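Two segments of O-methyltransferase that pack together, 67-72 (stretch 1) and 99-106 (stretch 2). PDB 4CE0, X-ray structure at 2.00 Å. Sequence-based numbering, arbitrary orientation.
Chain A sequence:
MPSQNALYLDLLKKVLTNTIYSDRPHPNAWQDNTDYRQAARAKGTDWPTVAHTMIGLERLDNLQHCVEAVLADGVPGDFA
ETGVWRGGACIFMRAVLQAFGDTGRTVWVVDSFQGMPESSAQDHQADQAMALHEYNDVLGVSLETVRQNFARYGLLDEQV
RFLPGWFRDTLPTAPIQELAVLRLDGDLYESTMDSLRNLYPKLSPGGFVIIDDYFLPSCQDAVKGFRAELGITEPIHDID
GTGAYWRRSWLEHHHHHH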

# COMPACT_ATOMS: atom_id res chain seq x y z
N VAL A 67 -1.22 11.98 -15.86
CA VAL A 67 -1.88 12.79 -14.86
C VAL A 67 -0.87 13.83 -14.38
O VAL A 67 -1.24 14.99 -14.21
N GLU A 68 0.39 13.42 -14.15
CA GLU A 68 1.40 14.36 -13.62
C GLU A 68 1.71 15.48 -14.60
O GLU A 68 1.96 16.62 -14.19
N ALA A 69 1.66 15.16 -15.89
CA ALA A 69 1.99 16.12 -16.95
C ALA A 69 0.91 17.16 -17.05
O ALA A 69 1.17 18.37 -17.17
N VAL A 70 -0.33 16.69 -16.99
CA VAL A 70 -1.50 17.56 -17.00
C VAL A 70 -1.49 18.53 -15.82
O VAL A 70 -1.86 19.71 -15.96
N LEU A 71 -1.12 18.03 -14.64
CA LEU A 71 -1.03 18.86 -13.45
C LEU A 71 0.11 19.89 -13.58
O LEU A 71 -0.09 21.06 -13.28
N ALA A 72 1.30 19.47 -14.03
CA ALA A 72 2.42 20.41 -14.13
C ALA A 72 2.23 21.43 -15.26
O ALA A 72 2.61 22.58 -15.13
N ALA A 99 -1.86 13.05 -3.90
CA ALA A 99 -0.41 13.19 -3.66
C ALA A 99 0.04 14.61 -3.97
O ALA A 99 0.99 15.11 -3.38
N PHE A 100 -0.66 15.25 -4.90
CA PHE A 100 -0.26 16.58 -5.33
C PHE A 100 -1.06 17.69 -4.67
O PHE A 100 -0.83 18.86 -4.95
N GLY A 101 -1.98 17.34 -3.79
CA GLY A 101 -2.80 18.33 -3.12
C GLY A 101 -3.80 19.08 -4.01
O GLY A 101 -4.32 20.09 -3.60
N ASP A 102 -4.06 18.58 -5.23
CA ASP A 102 -5.06 19.19 -6.12
C ASP A 102 -6.46 18.80 -5.65
O ASP A 102 -6.85 17.63 -5.71
N THR A 103 -7.22 19.77 -5.17
CA THR A 103 -8.53 19.47 -4.58
C THR A 103 -9.67 19.91 -5.49
O THR A 103 -10.84 19.71 -5.17
N GLY A 104 -9.34 20.48 -6.64
CA GLY A 104 -10.33 21.01 -7.55
C GLY A 104 -10.84 20.04 -8.60
O GLY A 104 -12.03 20.08 -8.96
N ARG A 105 -9.97 19.16 -9.09
CA ARG A 105 -10.33 18.22 -10.14
C ARG A 105 -11.14 17.02 -9.65
O ARG A 105 -10.98 16.54 -8.54
N THR A 106 -11.99 16.51 -10.53
CA THR A 106 -12.86 15.38 -10.24
C THR A 106 -12.44 14.17 -11.06
O THR A 106 -11.95 14.31 -12.17

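A helix can pack against an irregular loop with no direct hydrogen bond between them, while the loop's polar groups pair with one another and are touched by the helix's aliphatic side chains. The contact between residues 67-72 and 99-106 of this O-methyltransferase is a compact example. One side is a continuous stretch of helix; the other is the end of a second helix followed by a loop, and together they bury 287 Å² of surface.

Stretch 2 opens with Ala 99, whose methyl group lies beyond reach of the first stretch, so the contact begins at Phe 100. Its CA-to-CB bond points toward stretch 1, and chi1 in the m well, with chi2 at 83°, sets the ring against residues one helical turn apart. Leu 71 approaches the base of the side chain, its CD1 lying 3.8 Å from CB of Phe 100. Farther out, CE1 of Phe 100 lies 3.7 Å from CG of Glu 68. Both neighbours meet the ring obliquely. Glu 68, with chi1 m and chi2 t, has a CA-to-CB bond that points sideways. Its CG makes the closest approach to Phe 100, but its carboxylate also packs against CE1 at similar range, and OE2 is in addition hydrogen-bonded elsewhere in the structure.

Gly 101 then leaves the helical conformation with a positive phi of 68°, a value that favours glycine, in a Schellman motif. It makes no contact with stretch 1, but the chain turns here and leads into Asp 102, whose CA-to-CB bond points toward stretch 1, with chi1 t. The carboxylate of Asp 102 works mainly within its own loop. Its OD1 accepts hydrogen bonds from the backbone N of Gly 104 and the backbone N of Arg 105, each at 3.0 Å, the latter nearly straight at 170°. Its OD2 forms a salt bridge with NE of Arg 105 at 2.9 Å, and also lies 3.6 Å from CD2 of Leu 71. Thr 103, in the p rotamer, and Gly 104 remain outside the contact.

Arg 105 completes the surface. Chi1 is m and both chi2 and chi3 are t, so the chain extends from a CA-to-CB bond directed toward stretch 1. CG1 of Val 70 lies over one face of the guanidinium, 3.6 Å from NH1, although the Val 70 CA-to-CB bond points sideways and its chi1, at 145°, falls between wells. CD2 of Leu 71 approaches obliquely to 3.2 Å from NE, a short contact, a little inside the usual van der Waals separation. Leu 71, in the mt rotamer with its CA-to-CB bond toward stretch 2, is therefore the hub of the interface: its CD1 meets Phe 100 and its CD2 meets the Asp 102-Arg 105 pair.

A water supplies the polar link that the direct contacts lack. It donates to O of Leu 71 at 2.8 Å and accepts from NH2 of Arg 105 at 3.1 Å, joining helix backbone to loop side chain. Thr 106, with chi1 m, lies beyond the contact.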

# COMPACT_ATOMS: atom_id res chain seq x y z
CB VAL A 67 -2.35 11.91 -13.66
CG1 VAL A 67 -2.84 12.78 -12.47
CG2 VAL A 67 -3.42 10.90 -14.14
CB GLU A 68 2.70 13.64 -13.20
CG GLU A 68 2.57 12.97 -11.80
CD GLU A 68 3.81 12.22 -11.35
OE1 GLU A 68 4.85 12.34 -12.02
OE2 GLU A 68 3.74 11.51 -10.32
CB ALA A 69 2.18 15.40 -18.29
CB VAL A 70 -2.77 16.70 -16.96
CG1 VAL A 70 -3.86 17.34 -16.18
CG2 VAL A 70 -3.22 16.34 -18.41
CB LEU A 71 -0.82 18.02 -12.19
CG LEU A 71 -1.96 17.10 -11.75
CD1 LEU A 71 -1.59 16.47 -10.42
CD2 LEU A 71 -3.32 17.80 -11.67
CB ALA A 72 3.65 19.70 -14.34
CB ALA A 99 0.38 12.23 -4.50
CB PHE A 100 -0.35 16.69 -6.85
CG PHE A 100 0.86 16.15 -7.55
CD1 PHE A 100 0.99 14.79 -7.79
CD2 PHE A 100 1.88 17.00 -7.97
CE1 PHE A 100 2.10 14.29 -8.42
CE2 PHE A 100 2.99 16.52 -8.60
CZ PHE A 100 3.11 15.15 -8.83
CB ASP A 102 -4.82 18.77 -7.58
CG ASP A 102 -5.86 19.38 -8.56
OD1 ASP A 102 -7.09 19.36 -8.27
OD2 ASP A 102 -5.44 19.87 -9.63
CB THR A 103 -8.66 20.14 -3.18
OG1 THR A 103 -8.61 21.57 -3.32
CG2 THR A 103 -7.55 19.70 -2.27
CB ARG A 105 -9.05 17.74 -10.83
CG ARG A 105 -8.21 18.89 -11.36
CD ARG A 105 -6.98 18.35 -12.00
NE ARG A 105 -6.04 19.37 -12.47
CZ ARG A 105 -5.87 19.73 -13.74
NH1 ARG A 105 -6.61 19.18 -14.70
NH2 ARG A 105 -4.94 20.62 -14.04
CB THR A 106 -14.34 15.75 -10.54
OG1 THR A 106 -14.81 16.61 -9.50
CG2 THR A 106 -15.27 14.50 -10.60
O HOH W 1 -2.64 21.69 -12.20